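Long-range contacts in AT-rich DNA-binding protein (Thermus thermophilus, PDB 2DT5), which probably represses transcription by binding DNA according to the cellular NADH/NAD(+) redox state, working as a homodimer: residues Arg10-Leu15 against His73-Asn78; Gly25-Ser30 against Gly61-Val66; Leu83-Met88 against Arg108-Val113. The protein carries 1 engineered substitution. One frame throughout, in Å; residues are numbered along the deposited sequence.

Contacts 1 and 2 belong to the N-terminal DNA-binding part and share helix 64-75: contact 2 uses the start of that helix, contact 1 its end, and their centres lie about 15 Å apart. Contact 3 lies in the nucleotide-binding domain beyond, its centre about 40 Å from that of contact 2, across the chain's centre. The chemistry follows the place. Contact 1 is buried and wholly aliphatic between its segments, with the second subunit against it. Contact 2, only partly buried, is a short antiparallel pairing with a sulfate at one end. Contact 3, also buried, is a parallel strand pair whose backbone ladder runs up to a carboxylate holding NAD.

Contact 1 (Arg10-Leu15 against His73-Asn78); sequences RLITYL and HILGLN
Asp48 OD2 is gripped twice from helix 7-23, by a salt bridge from Arg10 NE and a hydrogen bond with Tyr14 OH, which lies in the plane of the Arg10 guanidinium at its edge. These polar ends lie on the side of the helix turned from 73-78; the side facing it is aliphatic. Leu75 meets three residues there. Its CG stands anti to the carbonyl carbon (chi1 -65°), and the two methyls divide the work. CD2 rests on Leu11 CB at 4.2 Å. CD1 meets Ile12 CG1 at 4.1 Å, the two side chains crossing obliquely, and also Leu15 CD2 at 4.2 Å, where the chains slide past each other in opposite directions. Leu11 goes on to cross Ile74 at about a right angle, its CD1 4.2 Å from Ile74 CG2. The closest approach is tip to tip: Leu15, with CG anti to its backbone N (chi1 180°), reaches out so that CD2 comes to 3.5 Å from Leu77 CD1. Leu77 can face the helix because the chain turns at Gly76, whose positive phi (83°) closes helix 64-75 in a Schellman motif; Gly76 N is bonded to His73 O at 3.1 Å. Any CB at Gly76 would collide with Leu75 O. Beyond the turn, Gly76 O takes a bond from Trp81 NE1, and Leu77 O one from Ser104 OG. Helix 192-201 of the second subunit packs against this site, its Thr194 touching Ile12, Leu75 and Leu77 and its Ser197 OG bonded to Leu75 O. Two helices of a winged-helix domain pack here through leucine and isoleucine and are abutted by the C-terminal helix of the partner subunit, consistent with the domain-swapped dimer seen in related Rex repressors.

Contact 2 (Gly25-Ser30 against Gly61-Val66); sequences GVHRTS and GYTVPV. With SO4 (sulfate ion), chain J.
Gly61 opens the segment with its N-H on sulfate O2 (2.9 Å), an ion probably from the crystallisation liquor that Ser31, Arg46, Gly59 and Tyr55 also bind. A CB at Gly61 would clash with Thr29 O. Tyr62 forms an antiparallel hydrogen-bonded pair with Thr29: Tyr62 N reaches Thr29 O at 2.8 Å, and Thr29 N gives Tyr62 O a nearly straight bond (2.9 Å, 171°) in the carbonyl plane. The Tyr62 ring packs on Val45 and Leu49 and turns its edge to Ser30 C; its OH bonds with Ser31 OG. An alanine here, lacking ring and hydroxyl, would probably loosen the seating of the strand pair on helix 42-51 and its tie to Ser31. Thr63 CG2 runs alongside the His27 side chain, 3.7 Å from CE1. Val64 N sends a bent bond (137°) to His27 O from above the carbonyl plane, while its CG2 crosses to Thr29 CG2 at 3.9 Å. Pro65 CD sits over one face of the His27 ring, toward the rim. In this winged-helix domain, Thr29 and Tyr62 share a face of the two-stranded sheet, against helices 7-23 and 42-51, and helix 64-75 starts from strand 62-63.

Contact 3 (Leu83-Met88 against Arg108-Val113); sequences LCIVGM and RGFFDV. With NAD (nicotinamide-adenine-dinucleotide), chain L.
Met88 folds back over the neighbouring strand, bent at chi2 (-66°) and chi3 (-72°). Its CB lies 3.8 Å from Asp112 OD2, its CG passes Phe111 O at 3.7 Å, and its SD rests 3.9 Å from Phe110 CB, at the edge of the Phe110 ring in a Met-aromatic contact. The terminal CE ends 4.0 Å from Phe110 CD2. Ile85 CD1 approaches the same ring at its edge; Phe110 and Ile85 share one face of the sheet, Met88 folds against it from the turn, and all three pack on Ala96 of helix 90-96. The other face carries Phe111, whose ring takes Cys84 CB at its edge, in plane; Val86 CG2 approaches the ring obliquely. The strands run parallel, 10° apart: Arg108 N bonds Leu83 O, Ile85 N bonds Gly109 O, Phe111 N points nearly along the Ile85 C=O axis, and Gly87 N does the same to Phe111 O at 2.7 Å. This is the first beta-alpha-beta unit of a Rossmann fold, strand 81-86, helix 90-96 and strand 105-112, with Gly87 opening the GxGxxG turn. As is usual in NAD-binding Rossmann folds, an acidic residue ends the second strand. Asp112 OD1 accepts a very short bond from NAD O2B (2.5 Å), together with the N-H groups of Val113 and Asp114. Asp112 OD2 accepts a hydrogen bond from NAD O3B at 2.7 Å and a weak, bent one from Met88 N, which may help to orient the carboxylate; a phosphate on the 2'-hydroxyl (O2B) would probably be repelled by the carboxylate. Val86 CG1 and Val113 CG1 both touch the adenine, the latter 3.5 Å from NAD N1A.

Contact 1 (Arg10-Leu15 against His73-Asn78)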
loop_
_atom_site.group_PDB
_atom_site.type_symbol
_atom_site.label_atom_id
_atom_site.label_comp_id
_atom_site.label_asym_id
_atom_site.label_seq_id
_atom_site.Cartn_x
_atom_site.Cartn_y
_atom_site.Cartn_z
ATOM N N ARG B 10 6.562 -7.806 -7.250
ATOM C CA ARG B 10 6.316 -8.063 -8.667
ATOM C C ARG B 10 5.524 -9.368 -8.860
ATOM O O ARG B 10 4.579 -9.421 -9.651
ATOM C CB ARG B 10 7.631 -8.138 -9.433
ATOM C CG ARG B 10 8.293 -6.781 -9.629
ATOM C CD ARG B 10 9.226 -6.808 -10.848
ATOM N NE ARG B 10 10.339 -7.742 -10.694
ATOM C CZ ARG B 10 11.367 -7.542 -9.875
ATOM N NH1 ARG B 10 11.425 -6.437 -9.131
ATOM N NH2 ARG B 10 12.347 -8.436 -9.813
ATOM N N LEU B 11 5.895 -10.411 -8.126
ATOM C CA LEU B 11 5.181 -11.676 -8.248
ATOM C C LEU B 11 3.710 -11.482 -7.875
ATOM O O LEU B 11 2.806 -12.009 -8.544
ATOM C CB LEU B 11 5.813 -12.750 -7.353
ATOM C CG LEU B 11 7.250 -13.171 -7.698
ATOM C CD1 LEU B 11 7.659 -14.340 -6.805
ATOM C CD2 LEU B 11 7.336 -13.583 -9.160
ATOM N N ILE B 12 3.477 -10.720 -6.808
ATOM C CA ILE B 12 2.125 -10.426 -6.349
ATOM C C ILE B 12 1.389 -9.667 -7.458
ATOM O O ILE B 12 0.217 -9.928 -7.728
ATOM C CB ILE B 12 2.160 -9.604 -5.029
ATOM C CG1 ILE B 12 2.770 -10.474 -3.915
ATOM C CG2 ILE B 12 0.729 -9.141 -4.634
ATOM C CD1 ILE B 12 3.205 -9.716 -2.645
ATOM N N THR B 13 2.081 -8.754 -8.124
ATOM C CA THR B 13 1.449 -8.016 -9.222
ATOM C C THR B 13 1.034 -8.963 -10.355
ATOM O O THR B 13 -0.089 -8.879 -10.870
ATOM C CB THR B 13 2.399 -6.974 -9.804
ATOM O OG1 THR B 13 2.717 -6.002 -8.801
ATOM C CG2 THR B 13 1.761 -6.294 -10.998
ATOM N N TYR B 14 1.945 -9.863 -10.734
ATOM C CA TYR B 14 1.685 -10.817 -11.807
ATOM C C TYR B 14 0.470 -11.664 -11.464
ATOM O O TYR B 14 -0.335 -12.014 -12.340
ATOM C CB TYR B 14 2.894 -11.745 -12.000
ATOM C CG TYR B 14 4.205 -11.049 -12.315
ATOM C CD1 TYR B 14 5.420 -11.626 -11.942
ATOM C CD2 TYR B 14 4.235 -9.842 -13.012
ATOM C CE1 TYR B 14 6.642 -11.024 -12.250
ATOM C CE2 TYR B 14 5.460 -9.225 -13.333
ATOM C CZ TYR B 14 6.660 -9.827 -12.942
ATOM O OH TYR B 14 7.872 -9.240 -13.202
ATOM N N LEU B 15 0.340 -11.998 -10.186
ATOM C CA LEU B 15 -0.773 -12.817 -9.745
ATOM C C LEU B 15 -2.102 -12.071 -9.886
ATOM O O LEU B 15 -3.105 -12.662 -10.317
ATOM C CB LEU B 15 -0.560 -13.271 -8.305
ATOM C CG LEU B 15 -1.683 -14.141 -7.746
ATOM C CD1 LEU B 15 -1.828 -15.397 -8.600
ATOM C CD2 LEU B 15 -1.394 -14.506 -6.285
ATOM N N HIS B 73 1.681 -20.940 -4.932
ATOM C CA HIS B 73 2.470 -21.853 -4.104
ATOM C C HIS B 73 3.735 -21.161 -3.589
ATOM O O HIS B 73 4.080 -21.249 -2.401
ATOM C CB HIS B 73 2.871 -23.111 -4.879
ATOM C CG HIS B 73 3.728 -24.047 -4.079
ATOM N ND1 HIS B 73 5.084 -24.180 -4.287
ATOM C CD2 HIS B 73 3.424 -24.847 -3.029
ATOM C CE1 HIS B 73 5.582 -25.022 -3.396
ATOM N NE2 HIS B 73 4.598 -25.440 -2.620
ATOM N N ILE B 74 4.422 -20.479 -4.492
ATOM C CA ILE B 74 5.632 -19.756 -4.134
ATOM C C ILE B 74 5.377 -18.720 -3.051
ATOM O O ILE B 74 6.155 -18.594 -2.103
ATOM C CB ILE B 74 6.201 -19.028 -5.344
ATOM C CG1 ILE B 74 6.728 -20.051 -6.337
ATOM C CG2 ILE B 74 7.310 -18.048 -4.917
ATOM C CD1 ILE B 74 6.940 -19.481 -7.724
ATOM N N LEU B 75 4.278 -17.982 -3.195
ATOM C CA LEU B 75 3.951 -16.926 -2.252
ATOM C C LEU B 75 3.393 -17.433 -0.925
ATOM O O LEU B 75 3.271 -16.666 0.030
ATOM C CB LEU B 75 2.977 -15.926 -2.919
ATOM C CG LEU B 75 3.604 -15.174 -4.110
ATOM C CD1 LEU B 75 2.530 -14.407 -4.898
ATOM C CD2 LEU B 75 4.676 -14.210 -3.614
ATOM N N GLY B 76 3.076 -18.726 -0.873
ATOM C CA GLY B 76 2.531 -19.319 0.332
ATOM C C GLY B 76 1.034 -19.117 0.457
ATOM O O GLY B 76 0.472 -19.240 1.542
ATOM N N LEU B 77 0.379 -18.810 -0.658
ATOM C CA LEU B 77 -1.061 -18.589 -0.640
ATOM C C LEU B 77 -1.884 -19.874 -0.691
ATOM O O LEU B 77 -3.081 -19.875 -0.377
ATOM C CB LEU B 77 -1.433 -17.657 -1.788
ATOM C CG LEU B 77 -0.788 -16.267 -1.646
ATOM C CD1 LEU B 77 -0.939 -15.466 -2.944
ATOM C CD2 LEU B 77 -1.431 -15.526 -0.484
ATOM N N ASN B 78 -1.259 -20.984 -1.073
ATOM C CA ASN B 78 -1.999 -22.238 -1.123
ATOM C C ASN B 78 -2.009 -22.855 0.268
ATOM O O ASN B 78 -2.369 -24.007 0.455
ATOM C CB ASN B 78 -1.394 -23.190 -2.153
ATOM C CG ASN B 78 0.076 -23.459 -1.911
ATOM O OD1 ASN B 78 0.774 -22.646 -1.310
ATOM N ND2 ASN B 78 0.561 -24.596 -2.405
#

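Contact 2 (Gly25-Ser30 against Gly61-Val66)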
loop_
_atom_site.group_PDB
_atom_site.type_symbol
_atom_site.label_atom_id
_atom_site.label_comp_id
_atom_site.label_asym_id
_atom_site.label_seq_id
_atom_site.Cartn_x
_atom_site.Cartn_y
_atom_site.Cartn_z
ATOM N N GLY B 25 -11.513 -14.744 -19.149
ATOM C CA GLY B 25 -11.522 -15.934 -19.980
ATOM C C GLY B 25 -10.205 -16.243 -20.677
ATOM O O GLY B 25 -10.088 -17.283 -21.329
ATOM N N VAL B 26 -9.218 -15.355 -20.562
ATOM C CA VAL B 26 -7.918 -15.578 -21.198
ATOM C C VAL B 26 -7.289 -16.847 -20.632
ATOM O O VAL B 26 -7.157 -17.000 -19.412
ATOM C CB VAL B 26 -6.965 -14.402 -20.950
ATOM C CG1 VAL B 26 -5.601 -14.697 -21.560
ATOM C CG2 VAL B 26 -7.557 -13.134 -21.544
ATOM N N HIS B 27 -6.895 -17.758 -21.514
ATOM C CA HIS B 27 -6.319 -19.009 -21.053
ATOM C C HIS B 27 -4.804 -19.061 -21.195
ATOM O O HIS B 27 -4.142 -19.808 -20.482
ATOM C CB HIS B 27 -6.974 -20.187 -21.785
ATOM C CG HIS B 27 -6.559 -21.529 -21.264
ATOM N ND1 HIS B 27 -5.459 -22.210 -21.743
ATOM C CD2 HIS B 27 -7.085 -22.308 -20.288
ATOM C CE1 HIS B 27 -5.326 -23.349 -21.087
ATOM N NE2 HIS B 27 -6.299 -23.434 -20.197
ATOM N N ARG B 28 -4.247 -18.260 -22.091
ATOM C CA ARG B 28 -2.803 -18.263 -22.268
ATOM C C ARG B 28 -2.254 -16.833 -22.315
ATOM O O ARG B 28 -2.942 -15.917 -22.756
ATOM C CB ARG B 28 -2.460 -19.020 -23.553
ATOM C CG ARG B 28 -1.102 -19.702 -23.549
ATOM C CD ARG B 28 -0.915 -20.566 -24.790
ATOM N NE ARG B 28 -1.127 -19.803 -26.019
ATOM C CZ ARG B 28 -0.945 -20.284 -27.246
ATOM N NH1 ARG B 28 -0.544 -21.538 -27.418
ATOM N NH2 ARG B 28 -1.164 -19.510 -28.303
ATOM N N THR B 29 -1.028 -16.634 -21.835
ATOM C CA THR B 29 -0.421 -15.302 -21.864
ATOM C C THR B 29 1.070 -15.370 -22.181
ATOM O O THR B 29 1.628 -16.456 -22.337
ATOM C CB THR B 29 -0.635 -14.525 -20.519
ATOM O OG1 THR B 29 0.022 -13.249 -20.598
ATOM C CG2 THR B 29 -0.079 -15.308 -19.333
ATOM N N SER B 30 1.712 -14.211 -22.277
ATOM C CA SER B 30 3.128 -14.157 -22.600
ATOM C C SER B 30 3.866 -13.238 -21.643
ATOM O O SER B 30 3.245 -12.499 -20.890
ATOM C CB SER B 30 3.306 -13.634 -24.020
ATOM O OG SER B 30 2.732 -12.341 -24.148
ATOM N N GLY B 61 5.507 -18.960 -23.749
ATOM C CA GLY B 61 4.630 -18.137 -22.939
ATOM C C GLY B 61 4.207 -18.869 -21.681
ATOM O O GLY B 61 4.983 -19.646 -21.114
ATOM N N TYR B 62 2.975 -18.643 -21.236
ATOM C CA TYR B 62 2.502 -19.296 -20.028
ATOM C C TYR B 62 1.038 -19.652 -20.114
ATOM O O TYR B 62 0.277 -19.046 -20.861
ATOM C CB TYR B 62 2.676 -18.385 -18.800
ATOM C CG TYR B 62 4.008 -17.690 -18.684
ATOM C CD1 TYR B 62 4.274 -16.522 -19.397
ATOM C CD2 TYR B 62 5.013 -18.205 -17.861
ATOM C CE1 TYR B 62 5.504 -15.883 -19.297
ATOM C CE2 TYR B 62 6.250 -17.572 -17.758
ATOM C CZ TYR B 62 6.489 -16.418 -18.476
ATOM O OH TYR B 62 7.718 -15.811 -18.384
ATOM N N THR B 63 0.647 -20.637 -19.324
ATOM C CA THR B 63 -0.741 -21.032 -19.255
ATOM C C THR B 63 -1.242 -20.360 -17.968
ATOM O O THR B 63 -0.797 -20.670 -16.859
ATOM C CB THR B 63 -0.874 -22.577 -19.207
ATOM O OG1 THR B 63 -0.364 -23.134 -20.431
ATOM C CG2 THR B 63 -2.326 -22.987 -19.038
ATOM N N VAL B 64 -2.137 -19.395 -18.150
ATOM C CA VAL B 64 -2.709 -18.620 -17.063
ATOM C C VAL B 64 -3.017 -19.408 -15.795
ATOM O O VAL B 64 -2.467 -19.126 -14.740
ATOM C CB VAL B 64 -3.989 -17.888 -17.559
ATOM C CG1 VAL B 64 -4.704 -17.202 -16.407
ATOM C CG2 VAL B 64 -3.607 -16.877 -18.632
ATOM N N PRO B 65 -3.898 -20.409 -15.876
ATOM C CA PRO B 65 -4.183 -21.153 -14.645
ATOM C C PRO B 65 -2.997 -21.900 -14.046
ATOM O O PRO B 65 -2.940 -22.088 -12.830
ATOM C CB PRO B 65 -5.317 -22.096 -15.054
ATOM C CG PRO B 65 -5.086 -22.297 -16.531
ATOM C CD PRO B 65 -4.697 -20.913 -17.006
ATOM N N VAL B 66 -2.065 -22.336 -14.892
ATOM C CA VAL B 66 -0.888 -23.067 -14.417
ATOM C C VAL B 66 -0.007 -22.112 -13.623
ATOM O O VAL B 66 0.288 -22.348 -12.446
ATOM C CB VAL B 66 -0.061 -23.649 -15.588
ATOM C CG1 VAL B 66 1.293 -24.195 -15.069
ATOM C CG2 VAL B 66 -0.848 -24.760 -16.264
HETATM S S SO4 J . 7.811 -15.855 -23.535
HETATM O O1 SO4 J . 8.792 -15.495 -22.493
HETATM O O2 SO4 J . 7.869 -17.307 -23.756
HETATM O O3 SO4 J . 6.437 -15.505 -23.113
HETATM O O4 SO4 J . 8.143 -15.125 -24.772
#

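Contact 3 (Leu83-Met88 against Arg108-Val113)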
loop_
_atom_site.group_PDB
_atom_site.type_symbol
_atom_site.label_atom_id
_atom_site.label_comp_id
_atom_site.label_asym_id
_atom_site.label_seq_id
_atom_site.Cartn_x
_atom_site.Cartn_y
_atom_site.Cartn_z
ATOM N N LEU B 83 -4.241 -15.846 11.561
ATOM C CA LEU B 83 -3.902 -14.473 11.928
ATOM C C LEU B 83 -4.602 -14.022 13.205
ATOM O O LEU B 83 -5.529 -14.668 13.696
ATOM C CB LEU B 83 -4.291 -13.437 10.836
ATOM C CG LEU B 83 -4.132 -13.700 9.336
ATOM C CD1 LEU B 83 -4.417 -12.417 8.570
ATOM C CD2 LEU B 83 -2.753 -14.226 9.011
ATOM N N CYS B 84 -4.167 -12.918 13.745
ATOM C CA CYS B 84 -4.801 -12.332 14.902
ATOM C C CYS B 84 -4.650 -10.835 14.766
ATOM O O CYS B 84 -3.798 -10.334 14.030
ATOM C CB CYS B 84 -4.164 -12.827 16.198
ATOM S SG CYS B 84 -2.482 -12.194 16.502
ATOM N N ILE B 85 -5.480 -10.108 15.495
ATOM C CA ILE B 85 -5.397 -8.668 15.488
ATOM C C ILE B 85 -5.079 -8.301 16.928
ATOM O O ILE B 85 -5.728 -8.803 17.863
ATOM C CB ILE B 85 -6.738 -8.028 15.077
ATOM C CG1 ILE B 85 -7.076 -8.391 13.618
ATOM C CG2 ILE B 85 -6.645 -6.529 15.248
ATOM C CD1 ILE B 85 -8.504 -8.023 13.174
ATOM N N VAL B 86 -4.065 -7.466 17.116
ATOM C CA VAL B 86 -3.705 -7.016 18.449
ATOM C C VAL B 86 -3.984 -5.518 18.488
ATOM O O VAL B 86 -3.306 -4.735 17.838
ATOM C CB VAL B 86 -2.216 -7.294 18.754
ATOM C CG1 VAL B 86 -1.801 -6.586 20.066
ATOM C CG2 VAL B 86 -1.996 -8.812 18.877
ATOM N N GLY B 87 -4.995 -5.126 19.255
ATOM C CA GLY B 87 -5.362 -3.727 19.324
ATOM C C GLY B 87 -6.696 -3.614 18.603
ATOM O O GLY B 87 -6.756 -3.249 17.432
ATOM N N MET B 88 -7.763 -3.967 19.309
ATOM C CA MET B 88 -9.100 -3.933 18.754
ATOM C C MET B 88 -9.814 -2.600 18.940
ATOM O O MET B 88 -10.914 -2.540 19.482
ATOM C CB MET B 88 -9.933 -5.058 19.348
ATOM C CG MET B 88 -9.450 -6.452 18.931
ATOM S SD MET B 88 -9.672 -6.699 17.180
ATOM C CE MET B 88 -11.425 -6.845 17.073
ATOM N N ARG B 108 -7.894 -15.795 13.741
ATOM C CA ARG B 108 -8.195 -16.738 14.820
ATOM C C ARG B 108 -8.026 -16.177 16.212
ATOM O O ARG B 108 -8.034 -16.927 17.184
ATOM C CB ARG B 108 -7.321 -17.990 14.695
ATOM C CG ARG B 108 -7.522 -18.750 13.398
ATOM C CD ARG B 108 -6.476 -19.860 13.205
ATOM N NE ARG B 108 -6.588 -20.434 11.867
ATOM C CZ ARG B 108 -5.708 -21.264 11.311
ATOM N NH1 ARG B 108 -4.622 -21.647 11.972
ATOM N NH2 ARG B 108 -5.910 -21.698 10.078
ATOM N N GLY B 109 -7.865 -14.866 16.316
ATOM C CA GLY B 109 -7.687 -14.257 17.622
ATOM C C GLY B 109 -7.781 -12.751 17.561
ATOM O O GLY B 109 -7.361 -12.135 16.588
ATOM N N PHE B 110 -8.346 -12.168 18.607
ATOM C CA PHE B 110 -8.538 -10.730 18.700
ATOM C C PHE B 110 -8.161 -10.324 20.121
ATOM O O PHE B 110 -8.728 -10.828 21.082
ATOM C CB PHE B 110 -9.999 -10.404 18.371
ATOM C CG PHE B 110 -10.497 -11.097 17.126
ATOM C CD1 PHE B 110 -11.102 -12.343 17.209
ATOM C CD2 PHE B 110 -10.325 -10.517 15.863
ATOM C CE1 PHE B 110 -11.532 -13.007 16.063
ATOM C CE2 PHE B 110 -10.750 -11.174 14.701
ATOM C CZ PHE B 110 -11.355 -12.422 14.800
ATOM N N PHE B 111 -7.194 -9.419 20.251
ATOM C CA PHE B 111 -6.707 -9.023 21.562
ATOM C C PHE B 111 -6.614 -7.525 21.806
ATOM O O PHE B 111 -6.351 -6.735 20.896
ATOM C CB PHE B 111 -5.320 -9.646 21.802
ATOM C CG PHE B 111 -5.229 -11.108 21.437
ATOM C CD1 PHE B 111 -4.920 -11.501 20.133
ATOM C CD2 PHE B 111 -5.445 -12.098 22.401
ATOM C CE1 PHE B 111 -4.827 -12.863 19.798
ATOM C CE2 PHE B 111 -5.355 -13.460 22.075
ATOM C CZ PHE B 111 -5.044 -13.843 20.776
ATOM N N ASP B 112 -6.818 -7.148 23.065
ATOM C CA ASP B 112 -6.751 -5.755 23.489
ATOM C C ASP B 112 -6.420 -5.807 24.984
ATOM O O ASP B 112 -6.295 -6.893 25.543
ATOM C CB ASP B 112 -8.106 -5.091 23.240
ATOM C CG ASP B 112 -8.002 -3.589 23.108
ATOM O OD1 ASP B 112 -7.863 -2.909 24.150
ATOM O OD2 ASP B 112 -8.051 -3.081 21.961
ATOM N N VAL B 113 -6.261 -4.652 25.625
ATOM C CA VAL B 113 -5.968 -4.613 27.055
ATOM C C VAL B 113 -7.072 -3.877 27.793
ATOM O O VAL B 113 -7.105 -3.853 29.015
ATOM C CB VAL B 113 -4.647 -3.886 27.351
ATOM C CG1 VAL B 113 -3.485 -4.652 26.733
ATOM C CG2 VAL B 113 -4.697 -2.476 26.803
HETATM P PA NAD L . -7.538 3.375 18.830
HETATM O O1A NAD L . -8.951 3.509 18.360
HETATM O O2A NAD L . -7.032 4.275 19.915
HETATM O O5B NAD L . -7.383 1.875 19.228
HETATM C C5B NAD L . -6.152 1.324 19.759
HETATM C C4B NAD L . -6.545 0.091 20.534
HETATM O O4B NAD L . -5.270 -0.443 21.020
HETATM C C3B NAD L . -7.378 0.322 21.856
HETATM O O3B NAD L . -8.592 -0.490 21.809
HETATM C C2B NAD L . -6.452 -0.090 22.998
HETATM O O2B NAD L . -7.034 -0.587 24.142
HETATM C C1B NAD L . -5.550 -1.067 22.248
HETATM N N9A NAD L . -4.269 -1.271 22.869
HETATM C C8A NAD L . -3.329 -0.411 23.457
HETATM N N7A NAD L . -2.259 -1.044 23.903
HETATM C C5A NAD L . -2.428 -2.356 23.642
HETATM C C6A NAD L . -1.602 -3.547 23.887
HETATM N N6A NAD L . -0.429 -3.486 24.478
HETATM N N1A NAD L . -2.159 -4.750 23.443
HETATM C C2A NAD L . -3.356 -4.883 22.832
HETATM N N3A NAD L . -4.178 -3.776 22.578
HETATM C C4A NAD L . -3.678 -2.535 23.003
HETATM O O3 NAD L . -6.552 3.554 17.580
HETATM P PN NAD L . -6.818 3.465 15.955
HETATM O O1N NAD L . -7.314 4.768 15.474
HETATM O O2N NAD L . -7.643 2.239 15.742
HETATM O O5D NAD L . -5.297 3.295 15.433
HETATM C C5D NAD L . -4.542 2.088 15.750
HETATM C C4D NAD L . -3.188 2.187 15.153
HETATM O O4D NAD L . -3.322 2.299 13.657
HETATM C C3D NAD L . -2.371 3.483 15.567
HETATM O O3D NAD L . -0.974 3.157 15.735
HETATM C C2D NAD L . -2.566 4.385 14.361
HETATM O O2D NAD L . -1.657 5.430 14.267
HETATM C C1D NAD L . -2.468 3.335 13.197
HETATM N N1N NAD L . -2.888 3.938 11.906
HETATM C C2N NAD L . -2.227 3.415 10.759
HETATM C C3N NAD L . -2.692 3.566 9.528
HETATM C C7N NAD L . -1.916 3.025 8.366
HETATM O O7N NAD L . -2.245 3.398 7.219
HETATM N N7N NAD L . -0.874 2.209 8.603
HETATM C C4N NAD L . -4.002 4.304 9.266
HETATM C C5N NAD L . -4.922 4.091 10.453
HETATM C C6N NAD L . -4.317 4.254 11.722
#